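Local coordinates for protein 2-aminomuconic 6-semialdehyde dehydrogenase (Pseudomonas sp., PDB 7BZV) that probably oxidises 2-aminomuconic 6-semialdehyde with NAD+ as cofactor, a step of the meta-cleavage pathway for 2-aminophenol catabolism, working as a tetramer, at residues B[87-99]-B[319-331]. Numbering follows the deposited sequence.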
loop_
_atom_site.group_PDB
_atom_site.type_symbol
_atom_site.label_atom_id
_atom_site.label_comp_id
_atom_site.label_asym_id
_atom_site.label_seq_id
_atom_site.Cartn_x
_atom_site.Cartn_y
_atom_site.Cartn_z
ATOM N N GLU B 87 17.185 -27.661 -21.441
ATOM C CA GLU B 87 16.735 -26.453 -22.122
ATOM C C GLU B 87 17.556 -26.205 -23.382
ATOM O O GLU B 87 17.013 -25.863 -24.446
ATOM C CB GLU B 87 16.811 -25.259 -21.162
ATOM C CG GLU B 87 15.999 -24.052 -21.619
ATOM C CD GLU B 87 14.562 -24.136 -21.167
ATOM O OE1 GLU B 87 13.994 -25.262 -21.168
ATOM O OE2 GLU B 87 14.005 -23.074 -20.782
ATOM N N MET B 88 18.871 -26.408 -23.298
ATOM C CA MET B 88 19.719 -26.135 -24.458
ATOM C C MET B 88 19.477 -27.151 -25.568
ATOM O O MET B 88 19.507 -26.799 -26.751
ATOM C CB MET B 88 21.187 -26.131 -24.022
ATOM C CG MET B 88 21.490 -24.816 -23.323
ATOM S SD MET B 88 23.179 -24.459 -22.890
ATOM C CE MET B 88 23.518 -25.491 -21.592
ATOM N N ALA B 89 19.225 -28.412 -25.217
ATOM C CA ALA B 89 18.996 -29.413 -26.257
ATOM C C ALA B 89 17.704 -29.119 -27.003
ATOM O O ALA B 89 17.652 -29.194 -28.234
ATOM C CB ALA B 89 18.945 -30.812 -25.647
ATOM N N ASP B 90 16.649 -28.751 -26.264
ATOM C CA ASP B 90 15.340 -28.545 -26.875
ATOM C C ASP B 90 15.342 -27.338 -27.793
ATOM O O ASP B 90 14.655 -27.329 -28.822
ATOM C CB ASP B 90 14.276 -28.349 -25.793
ATOM C CG ASP B 90 13.892 -29.627 -25.073
ATOM O OD1 ASP B 90 14.405 -30.709 -25.399
ATOM O OD2 ASP B 90 13.043 -29.526 -24.149
ATOM N N THR B 91 16.080 -26.294 -27.418
ATOM C CA THR B 91 15.944 -25.007 -28.069
ATOM C C THR B 91 17.125 -24.588 -28.920
ATOM O O THR B 91 16.959 -23.666 -29.722
ATOM C CB THR B 91 15.756 -23.891 -27.031
ATOM O OG1 THR B 91 16.940 -23.827 -26.215
ATOM C CG2 THR B 91 14.498 -24.154 -26.146
ATOM N N GLY B 92 18.324 -25.146 -28.704
ATOM C CA GLY B 92 19.514 -24.575 -29.323
ATOM C C GLY B 92 20.016 -23.286 -28.701
ATOM O O GLY B 92 20.894 -22.614 -29.277
ATOM N N LYS B 93 19.504 -22.928 -27.537
ATOM C CA LYS B 93 19.943 -21.722 -26.858
ATOM C C LYS B 93 21.445 -21.769 -26.627
ATOM O O LYS B 93 21.949 -22.775 -26.108
ATOM C CB LYS B 93 19.275 -21.590 -25.489
ATOM C CG LYS B 93 17.889 -21.009 -25.485
ATOM C CD LYS B 93 17.193 -21.311 -24.182
ATOM C CE LYS B 93 15.713 -20.852 -24.234
ATOM N NZ LYS B 93 15.655 -19.361 -24.419
ATOM N N PRO B 94 22.169 -20.684 -26.883
ATOM C CA PRO B 94 23.567 -20.627 -26.441
ATOM C C PRO B 94 23.670 -20.704 -24.927
ATOM O O PRO B 94 22.799 -20.221 -24.181
ATOM C CB PRO B 94 24.060 -19.271 -26.955
ATOM C CG PRO B 94 23.043 -18.826 -27.995
ATOM C CD PRO B 94 21.737 -19.470 -27.601
ATOM N N LEU B 95 24.765 -21.316 -24.479
ATOM C CA LEU B 95 25.071 -21.371 -23.055
ATOM C C LEU B 95 25.025 -19.984 -22.439
ATOM O O LEU B 95 24.509 -19.808 -21.327
ATOM C CB LEU B 95 26.442 -22.011 -22.840
ATOM C CG LEU B 95 26.972 -22.080 -21.408
ATOM C CD1 LEU B 95 26.099 -23.044 -20.593
ATOM C CD2 LEU B 95 28.446 -22.526 -21.381
ATOM N N SER B 96 25.529 -18.980 -23.168
ATOM C CA SER B 96 25.541 -17.608 -22.676
ATOM C C SER B 96 24.137 -17.097 -22.362
ATOM O O SER B 96 23.972 -16.196 -21.541
ATOM C CB SER B 96 26.174 -16.692 -23.715
ATOM O OG SER B 96 25.466 -16.806 -24.940
ATOM N N MET B 97 23.130 -17.628 -23.034
ATOM C CA MET B 97 21.744 -17.259 -22.766
ATOM C C MET B 97 21.145 -18.109 -21.656
ATOM O O MET B 97 20.590 -17.579 -20.686
ATOM C CB MET B 97 20.934 -17.407 -24.053
ATOM C CG MET B 97 19.419 -17.122 -23.925
ATOM S SD MET B 97 19.318 -15.354 -24.117
ATOM C CE MET B 97 17.586 -14.855 -23.793
ATOM N N ALA B 98 21.232 -19.431 -21.813
ATOM C CA ALA B 98 20.529 -20.338 -20.916
ATOM C C ALA B 98 21.086 -20.263 -19.496
ATOM O O ALA B 98 20.328 -20.299 -18.520
ATOM C CB ALA B 98 20.590 -21.753 -21.484
ATOM N N ALA B 99 22.392 -20.083 -19.354
ATOM C CA ALA B 99 23.008 -20.071 -18.029
ATOM C C ALA B 99 22.951 -18.717 -17.351
ATOM O O ALA B 99 23.279 -18.614 -16.161
ATOM C CB ALA B 99 24.466 -20.518 -18.117
ATOM N N PRO B 319 26.216 -23.898 -29.882
ATOM C CA PRO B 319 25.639 -23.267 -28.676
ATOM C C PRO B 319 26.339 -23.624 -27.385
ATOM O O PRO B 319 26.279 -22.847 -26.421
ATOM C CB PRO B 319 24.187 -23.768 -28.685
ATOM C CG PRO B 319 23.847 -23.889 -30.140
ATOM C CD PRO B 319 25.166 -24.500 -30.726
ATOM N N HIS B 320 27.007 -24.775 -27.326
ATOM C CA HIS B 320 27.665 -25.167 -26.090
ATOM C C HIS B 320 28.966 -24.416 -25.847
ATOM O O HIS B 320 29.497 -24.503 -24.742
ATOM C CB HIS B 320 27.931 -26.668 -26.082
ATOM C CG HIS B 320 28.819 -27.117 -27.194
ATOM N ND1 HIS B 320 28.335 -27.429 -28.443
ATOM C CD2 HIS B 320 30.164 -27.259 -27.259
ATOM C CE1 HIS B 320 29.343 -27.774 -29.225
ATOM N NE2 HIS B 320 30.466 -27.666 -28.534
ATOM N N GLU B 321 29.490 -23.684 -26.829
ATOM C CA GLU B 321 30.721 -22.925 -26.619
ATOM C C GLU B 321 30.428 -21.645 -25.852
ATOM O O GLU B 321 29.443 -20.949 -26.127
ATOM C CB GLU B 321 31.394 -22.596 -27.951
ATOM C CG GLU B 321 32.130 -23.831 -28.529
ATOM C CD GLU B 321 32.640 -23.651 -29.959
ATOM O OE1 GLU B 321 32.947 -22.513 -30.364
ATOM O OE2 GLU B 321 32.769 -24.666 -30.668
ATOM N N THR B 322 31.298 -21.333 -24.884
ATOM C CA THR B 322 30.954 -20.325 -23.899
ATOM C C THR B 322 30.827 -18.942 -24.507
ATOM O O THR B 322 30.207 -18.074 -23.889
ATOM C CB THR B 322 31.988 -20.258 -22.766
ATOM O OG1 THR B 322 33.270 -19.940 -23.322
ATOM C CG2 THR B 322 32.054 -21.555 -21.979
ATOM N N ASP B 323 31.413 -18.684 -25.676
ATOM C CA ASP B 323 31.281 -17.344 -26.232
ATOM C C ASP B 323 30.350 -17.276 -27.438
ATOM O O ASP B 323 30.199 -16.203 -28.027
ATOM C CB ASP B 323 32.653 -16.772 -26.572
ATOM C CG ASP B 323 33.434 -17.652 -27.481
ATOM O OD1 ASP B 323 33.039 -18.819 -27.665
ATOM O OD2 ASP B 323 34.458 -17.174 -27.996
ATOM N N THR B 324 29.688 -18.370 -27.801
ATOM C CA THR B 324 28.608 -18.262 -28.771
ATOM C C THR B 324 27.531 -17.311 -28.259
ATOM O O THR B 324 27.160 -17.338 -27.087
ATOM C CB THR B 324 28.003 -19.627 -29.059
ATOM O OG1 THR B 324 28.994 -20.436 -29.700
ATOM C CG2 THR B 324 26.799 -19.470 -29.960
ATOM N N GLN B 325 27.051 -16.444 -29.143
ATOM C CA GLN B 325 26.058 -15.445 -28.786
ATOM C C GLN B 325 24.714 -15.686 -29.466
ATOM O O GLN B 325 23.692 -15.162 -29.002
ATOM C CB GLN B 325 26.589 -14.048 -29.128
ATOM C CG GLN B 325 27.444 -13.438 -28.011
ATOM C CD GLN B 325 26.686 -13.331 -26.652
ATOM O OE1 GLN B 325 27.272 -13.553 -25.599
ATOM N NE2 GLN B 325 25.379 -13.018 -26.694
ATOM N N MET B 326 24.673 -16.512 -30.506
ATOM C CA MET B 326 23.403 -16.779 -31.176
ATOM C C MET B 326 23.391 -18.217 -31.657
ATOM O O MET B 326 24.354 -18.670 -32.297
ATOM C CB MET B 326 23.159 -15.830 -32.352
ATOM C CG MET B 326 21.686 -15.431 -32.491
ATOM S SD MET B 326 21.309 -14.342 -33.892
ATOM C CE MET B 326 20.845 -15.516 -35.129
ATOM N N GLY B 327 22.305 -18.920 -31.336
ATOM C CA GLY B 327 22.073 -20.262 -31.825
ATOM C C GLY B 327 21.071 -20.287 -32.961
ATOM O O GLY B 327 20.766 -19.262 -33.575
ATOM N N PRO B 328 20.559 -21.478 -33.278
ATOM C CA PRO B 328 19.528 -21.599 -34.315
ATOM C C PRO B 328 18.211 -21.002 -33.819
ATOM O O PRO B 328 18.101 -20.557 -32.681
ATOM C CB PRO B 328 19.421 -23.118 -34.527
ATOM C CG PRO B 328 19.734 -23.686 -33.151
ATOM C CD PRO B 328 20.743 -22.737 -32.536
ATOM N N LEU B 329 17.225 -20.955 -34.713
ATOM C CA LEU B 329 15.841 -20.737 -34.330
ATOM C C LEU B 329 15.275 -22.011 -33.694
ATOM O O LEU B 329 15.942 -23.044 -33.614
ATOM C CB LEU B 329 15.030 -20.332 -35.553
ATOM C CG LEU B 329 15.408 -19.014 -36.225
ATOM C CD1 LEU B 329 14.459 -18.711 -37.367
ATOM C CD2 LEU B 329 15.432 -17.892 -35.164
ATOM N N ILE B 330 14.018 -21.968 -33.252
ATOM C CA ILE B 330 13.499 -23.084 -32.459
ATOM C C ILE B 330 13.258 -24.336 -33.295
ATOM O O ILE B 330 13.383 -25.460 -32.787
ATOM C CB ILE B 330 12.191 -22.688 -31.760
ATOM C CG1 ILE B 330 11.656 -23.834 -30.883
ATOM C CG2 ILE B 330 11.141 -22.376 -32.819
ATOM C CD1 ILE B 330 12.569 -24.270 -29.776
ATOM N N SER B 331 12.844 -24.181 -34.547
ATOM C CA SER B 331 12.473 -25.333 -35.353
ATOM C C SER B 331 12.563 -25.017 -36.836
ATOM O O SER B 331 12.531 -23.852 -37.253
ATOM C CB SER B 331 11.049 -25.768 -35.047
ATOM O OG SER B 331 10.184 -24.772 -35.576
HETATM O O HOH W 1 27.173 -19.323 -25.447
HETATM O O HOH W 2 23.314 -15.015 -25.577
#
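Ser-96 turns OG in between its backbone N and carbonyl carbon (chi1 57°), and Ile-330 holds CG1 anti to its backbone N (chi1 -178°). The first torsion brings OG to Thr-324 O; the second sets CG1 so that, with a further turn at chi2, CD1 reaches Thr-91. Both contacts belong to the short turn between two helices of the aldehyde dehydrogenase fold, where helix 80-91 gives way to helix 95-119. The loop 319-331 packs against this turn. Ser-96 OG donates to Thr-324 O at 2.8 Å, in the carbonyl plane. Leu-95 N, in the first turn of helix 95-119, donates to Pro-319 O at 2.9 Å, nearly straight at 168°. The Pro-94 ring packs on the loop backbone, with CG 3.4 Å from Gly-327 N. Gly-92 has positive phi, and a side chain there would run into the Pro-328 ring. Gly-92 O meets Pro-319 CG and Pro-328 CD, each 3.3 Å away. Thr-91 makes an ST turn: OG1 accepts from Lys-93 N and donates to Glu-87 O, while CG2 meets Ile-330 CD1 at 4.1 Å. A valine here would probably leave Lys-93 N without its hydroxyl acceptor and Glu-87 O without its hydroxyl donor, undoing the ST turn. Lys-93 itself forms a salt bridge with Asp-102, and Ile-330 also touches Trp-153. Leu-95 CD2 lies side by side with Thr-322 CG2. A water bridges the two segments near the serine, accepting from Ser-96 N at 2.8 Å and donating to both Glu-321 O and Thr-324 O.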